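Local coordinates for antigen MTB48, Mycobacterial protein (Mycobacterium smegmatis, PDB 4WJ1) that is exported by the ESX-1 type VII secretion system and is probably involved in DNA conjugation, at least in the recipient strain, at residues S47-S52 with Y127-A131; L39-V45 with Y269-I275; M156-R160 with A217-V221; A58-A62 with L120-M125. All coordinates share one frame. Residue numbers count along the deposited sequence, not the author numbering.

Interaction 1: residues S47-S52 with Y127-A131; sequences SKLMAS and YPSAA
Lys48, Tyr127 and Pro128 make up most of this contact, in which an irregular, extended strip of chain (127-131) lies along residues 47-52 of the long helix 40-96. Backbone angles are helical throughout 47-52, with Ala51 N bonded to Ser47 O and Ser52 N to Lys48 O; Tyr127 and Pro128 are extended, at phi/psi -78/127 and -64/150. The register pairs Lys48 with Pro128 (CA-CA 5.8 Å) and Ala51 with Tyr127 (6.3 Å). The Lys48 side chain, mttt, stretches along the strip, bringing CE to 3.3 Å from Pro128 O. Tyr127, with chi1 t, reaches back so that its OH comes within 3.3 Å of Lys48 CB, while Ser52 OG meets the ring edge, 3.7 Å from CE1. Pro128 faces the helix, its CD packing 3.8 Å from Ala51 CB. No direct hydrogen bond joins the segments; a water 2.6 Å from Tyr127 OH is also weakly bonded by Lys48 NZ at 3.5 Å. The arrangement is surface packing of a connecting loop on this helix. Leu49, buried on the side away from the loop, meets helices 187-230 and 154-178, while Ile275 packs against both Leu49 and Lys48.

Interaction 2: residues L39-V45 with Y269-I275; sequences LATTASV and YANGSQI
Leu39, extended at phi/psi -59/147, occupies the N-cap position of helix 40-96, and its CD1 packs 4.1 Å from Tyr269 CE2. Thr41 points toward the partner segment; its CA lies 5.9 Å from Ala270 CA, and its CG2 sits 3.7 Å from Tyr269 CE2 and 3.6 Å from Ser273 OG. Thr42 (chi1 m) makes the polar link: its OG1 and Tyr269 OH share a very short hydrogen bond of 2.4 Å, for which Tyr269 extends with chi1 t; Thr42 OG1 is also bonded to Asp37. One turn on, Val45 (chi1 t) places CG2 3.3 Å from Ser273 O, and CG1 3.9 Å from Ile275 CD1. In the partner, the helix ends at Gly272; Ser273 (-99/8) bonds back through OG to Tyr269 O at 2.8 Å, and the chain then becomes extended. The contact joins the start of a PE helix to the end of a PPE helix. Phe220 of helix 187-230 packs against both Val45 and Tyr269, while Leu39 reaches helix 139-147.

Interaction 3: residues M156-R160 with A217-V221; sequences MKYFR and ATTFV
Val221, Ala217 and the selenomethionine Met156 form the apolar centre of an antiparallel helix pair, part of the elongated helical bundle into which the PE and PPE domains of EspB fold. Both segments are helical throughout. Their local axes approach to 9.4 Å with 157° between the N-to-C directions (signed crossing angle -157°), and Arg160 lies opposite Ala217 (CA-CA 5.5 Å) while Lys157 lies opposite Val221 (6.6 Å). The small side chain of Ala217 permits the closer spacing at that end: its CB is 3.7 Å from Arg160 CB, and at 4.1 Å it meets Phe159 CD1 at the edge of the ring. Met156, coiled in the mmm rotamer, sets CB 3.7 Å from Val221 CG1 and CG 3.8 Å from Phe220 CE2. Phe220 (chi1 t) and Met156 carry the packing on to Leu49 of helix 40-96, so that this PPE helix pair shares its core with a PE helix. Farther out, Lys157 lays its CG 3.8 Å from Val221 CG1, and its NZ goes on to Gln152 O and a salt bridge with Asp225. At the polar edge Arg160 leaves CA with chi1 t and bends at chi2 m and chi3 m, reaching to the partner helix so that NH1 passes 3.9 Å from Val221 CG2 and donates a hydrogen bond to Thr218 OG1, 2.9 Å long with an N-H...O angle of 162°.

Interaction 4: residues A58-A62 with L120-M125; sequences ATFAA and LAIPSM
This is a mainly apolar, partly buried contact of helix and loop, in which residues 120-125, between helices 40-96 and 139-147, run back along the former. Segment 58-62 is regular helix; the loop is extended, with Leu120 at phi/psi -85/136 and Ile122 at -105/101. Ala62 lies opposite Leu120 (CA-CA 4.9 Å) and Ala58 opposite Ile122 (6.0 Å), so that the loop's N-terminal end meets the later helix residue. Leu120 (chi1 t, chi2 p) places CD2 3.8 Å from Ala61 CB and 3.4 Å from Ala61 O; Ile122 (mt) places CG1 3.7 Å from Ala62 CB. Around Ala58 CB gather Ile122 CG2 at 4.3 Å, Pro123 CD at 4.1 Å and CE of the selenomethionine Met125 at 4.2 Å. In place of direct hydrogen bonds, two waters bridge the backbones: one donates to Ala58 O (2.7 Å) and Ala121 O (2.9 Å), the other donates to Ala62 O (3.0 Å) and accepts from Leu120 N (2.8 Å). Phe60, whose CA-to-CB bond points away from the loop, touches helices 154-178 and 187-230. The arrangement is that of an extended linker between PE and PPE helices, packed on the outside of the helical bundle.

Three of the four contacts begin on helix 40-96. From the N terminus, its start opens interaction 2, the next turns open interaction 1, and the turn at 58-62 opens interaction 4. The returning loop closes interaction 4 at 120-125 and interaction 1 at 127-131, so 4 lies within 1. Interaction 3 then opens and closes inside the PPE helices 154-178 and 187-230, before 269-275 closes interaction 2, which encloses the other three; none cross. Interactions 1, 2 and 3 touch one another, with Leu49, Val45, Phe220 and Ile275 among the meeting residues, whereas interaction 4 lies farther along helix 40-96, its centre about 17 Å from that of interaction 1, and touches neither 2 nor 3.

Interaction 1: residues S47-S52 with Y127-A131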
loop_
_atom_site.group_PDB
_atom_site.type_symbol
_atom_site.label_atom_id
_atom_site.label_comp_id
_atom_site.label_asym_id
_atom_site.label_seq_id
_atom_site.Cartn_x
_atom_site.Cartn_y
_atom_site.Cartn_z
ATOM N N SER A 47 10.046 13.517 -0.215
ATOM C CA SER A 47 10.465 12.557 0.776
ATOM C C SER A 47 9.243 12.055 1.549
ATOM O O SER A 47 9.236 10.924 2.044
ATOM C CB SER A 47 11.501 13.166 1.717
ATOM O OG SER A 47 10.926 14.219 2.461
ATOM N N LYS A 48 8.205 12.887 1.627
ATOM C CA LYS A 48 6.947 12.476 2.259
ATOM C C LYS A 48 6.267 11.401 1.432
ATOM O O LYS A 48 5.904 10.349 1.953
ATOM C CB LYS A 48 6.007 13.673 2.448
ATOM C CG LYS A 48 6.512 14.653 3.493
ATOM C CD LYS A 48 5.513 15.742 3.831
ATOM C CE LYS A 48 6.089 16.666 4.900
ATOM N NZ LYS A 48 5.122 17.706 5.338
ATOM N N LEU A 49 6.105 11.655 0.137
ATOM C CA LEU A 49 5.470 10.680 -0.730
ATOM C C LEU A 49 6.238 9.370 -0.751
ATOM O O LEU A 49 5.637 8.305 -0.775
ATOM C CB LEU A 49 5.331 11.215 -2.146
ATOM C CG LEU A 49 4.316 12.339 -2.291
ATOM C CD1 LEU A 49 4.446 13.002 -3.670
ATOM C CD2 LEU A 49 2.913 11.816 -2.076
HETATM N N MSE A 50 7.564 9.444 -0.747
HETATM C CA MSE A 50 8.365 8.230 -0.752
HETATM C C MSE A 50 8.150 7.466 0.560
HETATM O O MSE A 50 8.118 6.236 0.582
HETATM C CB MSE A 50 9.849 8.550 -0.946
HETATM C CG MSE A 50 10.218 9.125 -2.305
HETATM SE SE MSE A 50 9.489 8.148 -3.849
HETATM C CE MSE A 50 7.947 9.314 -4.142
ATOM N N ALA A 51 8.003 8.203 1.650
ATOM C CA ALA A 51 7.857 7.582 2.959
ATOM C C ALA A 51 6.518 6.852 3.034
ATOM O O ALA A 51 6.439 5.734 3.523
ATOM C CB ALA A 51 7.974 8.615 4.065
ATOM N N SER A 52 5.474 7.486 2.519
ATOM C CA SER A 52 4.176 6.850 2.426
ATOM C C SER A 52 4.239 5.597 1.558
ATOM O O SER A 52 3.709 4.561 1.938
ATOM C CB SER A 52 3.144 7.829 1.875
ATOM O OG SER A 52 2.855 8.839 2.839
ATOM N N TYR A 127 8.234 9.795 9.547
ATOM C CA TYR A 127 7.682 10.599 8.478
ATOM C C TYR A 127 8.327 11.980 8.497
ATOM O O TYR A 127 8.372 12.642 9.537
ATOM C CB TYR A 127 6.169 10.686 8.631
ATOM C CG TYR A 127 5.428 11.289 7.470
ATOM C CD1 TYR A 127 5.231 10.566 6.293
ATOM C CD2 TYR A 127 4.896 12.571 7.558
ATOM C CE1 TYR A 127 4.531 11.108 5.230
ATOM C CE2 TYR A 127 4.200 13.130 6.498
ATOM C CZ TYR A 127 4.024 12.395 5.338
ATOM O OH TYR A 127 3.327 12.952 4.291
ATOM N N PRO A 128 8.861 12.407 7.349
ATOM C CA PRO A 128 9.593 13.674 7.247
ATOM C C PRO A 128 8.695 14.876 7.529
ATOM O O PRO A 128 7.492 14.806 7.267
ATOM C CB PRO A 128 10.073 13.682 5.793
ATOM C CG PRO A 128 9.945 12.271 5.325
ATOM C CD PRO A 128 8.784 11.709 6.058
ATOM N N SER A 129 9.269 15.956 8.054
ATOM C CA SER A 129 8.501 17.173 8.306
ATOM C C SER A 129 9.119 18.376 7.585
ATOM O O SER A 129 10.334 18.582 7.632
ATOM C CB SER A 129 8.411 17.444 9.810
ATOM O OG SER A 129 9.697 17.717 10.338
ATOM N N ALA A 130 8.278 19.172 6.925
ATOM C CA ALA A 130 8.745 20.324 6.149
ATOM C C ALA A 130 9.379 21.405 7.019
ATOM O O ALA A 130 9.302 21.366 8.248
ATOM C CB ALA A 130 7.592 20.924 5.337
ATOM N N ALA A 131 10.017 22.367 6.363
ATOM C CA ALA A 131 10.556 23.535 7.045
ATOM C C ALA A 131 9.410 24.434 7.493
ATOM O O ALA A 131 8.450 24.642 6.743
ATOM C CB ALA A 131 11.522 24.302 6.127
HETATM O O HOH W 1 2.597 15.334 4.982
#

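Interaction 2: residues L39-V45 with Y269-I275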
loop_
_atom_site.group_PDB
_atom_site.type_symbol
_atom_site.label_atom_id
_atom_site.label_comp_id
_atom_site.label_asym_id
_atom_site.label_seq_id
_atom_site.Cartn_x
_atom_site.Cartn_y
_atom_site.Cartn_z
ATOM N N LEU A 39 14.748 22.016 -5.274
ATOM C CA LEU A 39 14.129 22.957 -4.349
ATOM C C LEU A 39 13.837 22.272 -3.024
ATOM O O LEU A 39 13.518 21.079 -2.987
ATOM C CB LEU A 39 12.837 23.531 -4.925
ATOM C CG LEU A 39 12.992 24.442 -6.125
ATOM C CD1 LEU A 39 11.627 24.720 -6.730
ATOM C CD2 LEU A 39 13.681 25.729 -5.698
ATOM N N ALA A 40 13.936 23.037 -1.940
ATOM C CA ALA A 40 13.719 22.493 -0.606
ATOM C C ALA A 40 12.291 21.982 -0.476
ATOM O O ALA A 40 12.065 20.900 0.047
ATOM C CB ALA A 40 14.017 23.541 0.457
ATOM N N THR A 41 11.337 22.765 -0.963
ATOM C CA THR A 41 9.932 22.364 -0.976
ATOM C C THR A 41 9.770 21.053 -1.729
ATOM O O THR A 41 9.099 20.141 -1.259
ATOM C CB THR A 41 9.042 23.461 -1.623
ATOM O OG1 THR A 41 9.026 24.619 -0.786
ATOM C CG2 THR A 41 7.622 22.993 -1.805
ATOM N N THR A 42 10.401 20.952 -2.892
ATOM C CA THR A 42 10.314 19.737 -3.680
ATOM C C THR A 42 10.867 18.536 -2.919
ATOM O O THR A 42 10.262 17.480 -2.922
ATOM C CB THR A 42 11.050 19.887 -5.001
ATOM O OG1 THR A 42 10.357 20.840 -5.824
ATOM C CG2 THR A 42 11.128 18.544 -5.725
ATOM N N ALA A 43 12.005 18.700 -2.251
ATOM C CA ALA A 43 12.605 17.596 -1.509
ATOM C C ALA A 43 11.691 17.157 -0.385
ATOM O O ALA A 43 11.618 15.974 -0.049
ATOM C CB ALA A 43 13.961 17.992 -0.942
ATOM N N SER A 44 11.019 18.129 0.210
ATOM C CA SER A 44 10.236 17.862 1.393
ATOM C C SER A 44 9.026 17.051 1.001
ATOM O O SER A 44 8.801 15.972 1.548
ATOM C CB SER A 44 9.818 19.155 2.077
ATOM O OG SER A 44 8.829 18.876 3.056
ATOM N N VAL A 45 8.259 17.564 0.040
ATOM C CA VAL A 45 7.066 16.866 -0.427
ATOM C C VAL A 45 7.451 15.496 -0.982
ATOM O O VAL A 45 6.825 14.494 -0.665
ATOM C CB VAL A 45 6.316 17.678 -1.487
ATOM C CG1 VAL A 45 5.206 16.849 -2.114
ATOM C CG2 VAL A 45 5.743 18.935 -0.863
ATOM N N TYR A 269 3.769 27.352 -4.616
ATOM C CA TYR A 269 4.233 25.977 -4.728
ATOM C C TYR A 269 4.303 25.311 -3.347
ATOM O O TYR A 269 3.908 24.163 -3.165
ATOM C CB TYR A 269 5.593 25.964 -5.416
ATOM C CG TYR A 269 6.208 24.603 -5.608
ATOM C CD1 TYR A 269 5.484 23.551 -6.172
ATOM C CD2 TYR A 269 7.530 24.375 -5.251
ATOM C CE1 TYR A 269 6.062 22.314 -6.357
ATOM C CE2 TYR A 269 8.111 23.148 -5.432
ATOM C CZ TYR A 269 7.377 22.118 -5.983
ATOM O OH TYR A 269 7.990 20.901 -6.157
ATOM N N ALA A 270 4.816 26.051 -2.376
ATOM C CA ALA A 270 4.917 25.557 -1.015
ATOM C C ALA A 270 3.525 25.216 -0.491
ATOM O O ALA A 270 3.300 24.105 -0.020
ATOM C CB ALA A 270 5.595 26.580 -0.130
ATOM N N ASN A 271 2.593 26.161 -0.601
ATOM C CA ASN A 271 1.212 25.926 -0.186
ATOM C C ASN A 271 0.531 24.806 -0.954
ATOM O O ASN A 271 0.003 23.869 -0.361
ATOM C CB ASN A 271 0.387 27.198 -0.332
ATOM C CG ASN A 271 0.864 28.300 0.580
ATOM O OD1 ASN A 271 1.577 28.047 1.554
ATOM N ND2 ASN A 271 0.478 29.537 0.274
ATOM N N GLY A 272 0.560 24.903 -2.276
ATOM C CA GLY A 272 -0.221 24.023 -3.125
ATOM C C GLY A 272 0.228 22.584 -3.131
ATOM O O GLY A 272 -0.544 21.694 -3.485
ATOM N N SER A 273 1.473 22.342 -2.737
ATOM C CA SER A 273 1.999 20.985 -2.783
ATOM C C SER A 273 1.941 20.303 -1.426
ATOM O O SER A 273 2.500 19.225 -1.266
ATOM C CB SER A 273 3.442 20.978 -3.294
ATOM O OG SER A 273 4.318 21.563 -2.344
ATOM N N GLN A 274 1.291 20.931 -0.449
ATOM C CA GLN A 274 1.119 20.307 0.862
ATOM C C GLN A 274 0.319 19.025 0.730
ATOM O O GLN A 274 -0.751 19.013 0.128
ATOM C CB GLN A 274 0.411 21.242 1.838
ATOM C CG GLN A 274 1.308 22.264 2.499
ATOM C CD GLN A 274 0.523 23.209 3.382
ATOM O OE1 GLN A 274 0.289 24.361 3.014
ATOM N NE2 GLN A 274 0.105 22.726 4.556
ATOM N N ILE A 275 0.843 17.945 1.297
ATOM C CA ILE A 275 0.185 16.648 1.227
ATOM C C ILE A 275 0.034 16.051 2.615
ATOM O O ILE A 275 0.710 16.469 3.557
ATOM C CB ILE A 275 0.973 15.679 0.363
ATOM C CG1 ILE A 275 2.368 15.500 0.960
ATOM C CG2 ILE A 275 1.060 16.190 -1.052
ATOM C CD1 ILE A 275 3.188 14.482 0.244
#

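Interaction 3: residues M156-R160 with A217-V221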
loop_
_atom_site.group_PDB
_atom_site.type_symbol
_atom_site.label_atom_id
_atom_site.label_comp_id
_atom_site.label_asym_id
_atom_site.label_seq_id
_atom_site.Cartn_x
_atom_site.Cartn_y
_atom_site.Cartn_z
HETATM N N MSE A 156 7.838 11.438 -11.143
HETATM C CA MSE A 156 6.756 11.572 -10.189
HETATM C C MSE A 156 5.409 11.278 -10.824
HETATM O O MSE A 156 4.567 10.615 -10.219
HETATM C CB MSE A 156 6.770 12.968 -9.563
HETATM C CG MSE A 156 7.863 13.115 -8.511
HETATM SE SE MSE A 156 7.764 11.737 -7.112
HETATM C CE MSE A 156 5.880 11.818 -6.718
ATOM N N LYS A 157 5.210 11.728 -12.055
ATOM C CA LYS A 157 3.941 11.470 -12.727
ATOM C C LYS A 157 3.774 9.984 -13.020
ATOM O O LYS A 157 2.676 9.457 -12.939
ATOM C CB LYS A 157 3.825 12.292 -14.009
ATOM C CG LYS A 157 3.459 13.750 -13.737
ATOM C CD LYS A 157 3.715 14.652 -14.934
ATOM C CE LYS A 157 3.243 16.072 -14.643
ATOM N NZ LYS A 157 3.853 17.072 -15.579
ATOM N N TYR A 158 4.862 9.293 -13.331
ATOM C CA TYR A 158 4.749 7.871 -13.591
ATOM C C TYR A 158 4.453 7.109 -12.279
ATOM O O TYR A 158 3.665 6.166 -12.247
ATOM C CB TYR A 158 6.014 7.348 -14.236
ATOM C CG TYR A 158 5.846 5.955 -14.746
ATOM C CD1 TYR A 158 4.709 5.601 -15.452
ATOM C CD2 TYR A 158 6.823 4.984 -14.527
ATOM C CE1 TYR A 158 4.538 4.315 -15.924
ATOM C CE2 TYR A 158 6.659 3.695 -14.992
ATOM C CZ TYR A 158 5.515 3.369 -15.697
ATOM O OH TYR A 158 5.350 2.089 -16.173
ATOM N N PHE A 159 5.130 7.537 -11.220
ATOM C CA PHE A 159 4.932 7.058 -9.872
ATOM C C PHE A 159 3.464 7.205 -9.520
ATOM O O PHE A 159 2.831 6.262 -9.045
ATOM C CB PHE A 159 5.851 7.850 -8.925
ATOM C CG PHE A 159 5.539 7.703 -7.436
ATOM C CD1 PHE A 159 4.622 8.539 -6.815
ATOM C CD2 PHE A 159 6.239 6.793 -6.651
ATOM C CE1 PHE A 159 4.378 8.442 -5.456
ATOM C CE2 PHE A 159 5.997 6.684 -5.293
ATOM C CZ PHE A 159 5.060 7.507 -4.692
ATOM N N ARG A 160 2.917 8.383 -9.799
ATOM C CA ARG A 160 1.512 8.641 -9.541
ATOM C C ARG A 160 0.642 7.659 -10.315
ATOM O O ARG A 160 -0.255 7.048 -9.760
ATOM C CB ARG A 160 1.154 10.080 -9.902
ATOM C CG ARG A 160 -0.279 10.475 -9.597
ATOM C CD ARG A 160 -1.211 10.209 -10.775
ATOM N NE ARG A 160 -0.627 10.644 -12.039
ATOM C CZ ARG A 160 -0.683 11.894 -12.488
ATOM N NH1 ARG A 160 -1.291 12.826 -11.760
ATOM N NH2 ARG A 160 -0.127 12.216 -13.654
ATOM N N ALA A 217 0.202 12.492 -4.809
ATOM C CA ALA A 217 1.207 12.692 -5.848
ATOM C C ALA A 217 0.674 13.631 -6.936
ATOM O O ALA A 217 1.397 14.500 -7.424
ATOM C CB ALA A 217 1.637 11.350 -6.457
ATOM N N THR A 218 -0.591 13.449 -7.304
ATOM C CA THR A 218 -1.243 14.330 -8.262
ATOM C C THR A 218 -1.209 15.769 -7.770
ATOM O O THR A 218 -0.914 16.700 -8.515
ATOM C CB THR A 218 -2.697 13.914 -8.498
ATOM O OG1 THR A 218 -2.727 12.681 -9.230
ATOM C CG2 THR A 218 -3.446 14.990 -9.277
ATOM N N THR A 219 -1.512 15.945 -6.498
ATOM C CA THR A 219 -1.487 17.264 -5.894
ATOM C C THR A 219 -0.105 17.892 -6.045
ATOM O O THR A 219 0.021 19.066 -6.378
ATOM C CB THR A 219 -1.903 17.170 -4.427
ATOM O OG1 THR A 219 -3.309 16.914 -4.389
ATOM C CG2 THR A 219 -1.615 18.462 -3.683
ATOM N N PHE A 220 0.925 17.079 -5.841
ATOM C CA PHE A 220 2.301 17.519 -5.972
ATOM C C PHE A 220 2.665 17.873 -7.428
ATOM O O PHE A 220 3.119 18.978 -7.696
ATOM C CB PHE A 220 3.219 16.429 -5.423
ATOM C CG PHE A 220 4.683 16.697 -5.607
ATOM C CD1 PHE A 220 5.212 17.951 -5.387
ATOM C CD2 PHE A 220 5.537 15.671 -5.955
ATOM C CE1 PHE A 220 6.555 18.185 -5.529
ATOM C CE2 PHE A 220 6.886 15.903 -6.098
ATOM C CZ PHE A 220 7.393 17.167 -5.887
ATOM N N VAL A 221 2.452 16.955 -8.370
ATOM C CA VAL A 221 2.852 17.236 -9.734
ATOM C C VAL A 221 2.035 18.379 -10.336
ATOM O O VAL A 221 2.570 19.180 -11.106
ATOM C CB VAL A 221 2.766 15.992 -10.627
ATOM C CG1 VAL A 221 3.778 14.975 -10.175
ATOM C CG2 VAL A 221 1.383 15.411 -10.628
#

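Interaction 4: residues A58-A62 with L120-M125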
loop_
_atom_site.group_PDB
_atom_site.type_symbol
_atom_site.label_atom_id
_atom_site.label_comp_id
_atom_site.label_asym_id
_atom_site.label_seq_id
_atom_site.Cartn_x
_atom_site.Cartn_y
_atom_site.Cartn_z
ATOM N N ALA A 58 5.583 -1.931 2.837
ATOM C CA ALA A 58 5.886 -2.757 3.998
ATOM C C ALA A 58 4.597 -3.341 4.583
ATOM O O ALA A 58 4.567 -4.487 5.017
ATOM C CB ALA A 58 6.626 -1.960 5.038
ATOM N N THR A 59 3.538 -2.541 4.560
ATOM C CA THR A 59 2.235 -2.941 5.072
ATOM C C THR A 59 1.667 -4.054 4.207
ATOM O O THR A 59 1.107 -5.023 4.719
ATOM C CB THR A 59 1.270 -1.735 5.116
ATOM O OG1 THR A 59 1.782 -0.760 6.035
ATOM C CG2 THR A 59 -0.123 -2.144 5.550
ATOM N N PHE A 60 1.842 -3.926 2.895
ATOM C CA PHE A 60 1.361 -4.935 1.961
ATOM C C PHE A 60 2.073 -6.245 2.235
ATOM O O PHE A 60 1.483 -7.309 2.118
ATOM C CB PHE A 60 1.601 -4.510 0.509
ATOM C CG PHE A 60 0.892 -3.240 0.106
ATOM C CD1 PHE A 60 -0.164 -2.743 0.851
ATOM C CD2 PHE A 60 1.284 -2.549 -1.036
ATOM C CE1 PHE A 60 -0.818 -1.575 0.479
ATOM C CE2 PHE A 60 0.638 -1.387 -1.421
ATOM C CZ PHE A 60 -0.414 -0.899 -0.664
ATOM N N ALA A 61 3.357 -6.169 2.581
ATOM C CA ALA A 61 4.122 -7.380 2.879
ATOM C C ALA A 61 3.561 -8.065 4.135
ATOM O O ALA A 61 3.553 -9.294 4.221
ATOM C CB ALA A 61 5.594 -7.070 3.061
ATOM N N ALA A 62 3.115 -7.277 5.110
ATOM C CA ALA A 62 2.480 -7.848 6.295
ATOM C C ALA A 62 1.180 -8.530 5.877
ATOM O O ALA A 62 0.858 -9.619 6.354
ATOM C CB ALA A 62 2.223 -6.786 7.337
ATOM N N LEU A 120 3.690 -10.456 10.471
ATOM C CA LEU A 120 4.942 -9.845 10.033
ATOM C C LEU A 120 5.124 -8.454 10.657
ATOM O O LEU A 120 4.178 -7.666 10.722
ATOM C CB LEU A 120 4.983 -9.747 8.503
ATOM C CG LEU A 120 6.277 -9.186 7.911
ATOM C CD1 LEU A 120 7.427 -10.153 8.139
ATOM C CD2 LEU A 120 6.131 -8.855 6.425
ATOM N N ALA A 121 6.333 -8.165 11.132
ATOM C CA ALA A 121 6.657 -6.831 11.634
ATOM C C ALA A 121 6.586 -5.790 10.522
ATOM O O ALA A 121 7.086 -6.015 9.415
ATOM C CB ALA A 121 8.041 -6.818 12.266
ATOM N N ILE A 122 5.973 -4.650 10.829
ATOM C CA ILE A 122 5.959 -3.506 9.922
ATOM C C ILE A 122 6.922 -2.432 10.443
ATOM O O ILE A 122 6.597 -1.688 11.377
ATOM C CB ILE A 122 4.536 -2.931 9.771
ATOM C CG1 ILE A 122 3.551 -4.041 9.395
ATOM C CG2 ILE A 122 4.505 -1.786 8.751
ATOM C CD1 ILE A 122 2.141 -3.548 9.186
ATOM N N PRO A 123 8.121 -2.354 9.839
ATOM C CA PRO A 123 9.210 -1.506 10.336
ATOM C C PRO A 123 8.786 -0.058 10.537
ATOM O O PRO A 123 7.965 0.459 9.781
ATOM C CB PRO A 123 10.266 -1.608 9.233
ATOM C CG PRO A 123 9.510 -2.010 8.030
ATOM C CD PRO A 123 8.459 -2.945 8.538
ATOM N N SER A 124 9.338 0.582 11.562
ATOM C CA SER A 124 9.044 1.982 11.829
ATOM C C SER A 124 9.801 2.888 10.869
ATOM O O SER A 124 11.017 2.770 10.686
ATOM C CB SER A 124 9.392 2.331 13.265
ATOM O OG SER A 124 8.576 1.595 14.165
HETATM N N MSE A 125 9.065 3.783 10.231
HETATM C CA MSE A 125 9.665 4.783 9.364
HETATM C C MSE A 125 9.226 6.161 9.848
HETATM O O MSE A 125 8.028 6.423 9.981
HETATM C CB MSE A 125 9.262 4.531 7.905
HETATM C CG MSE A 125 9.786 3.208 7.351
HETATM SE SE MSE A 125 8.685 2.318 5.997
HETATM C CE MSE A 125 7.272 1.631 7.136
HETATM O O HOH W 2 6.601 -5.251 6.700
HETATM O O HOH W 3 1.265 -9.748 9.349
#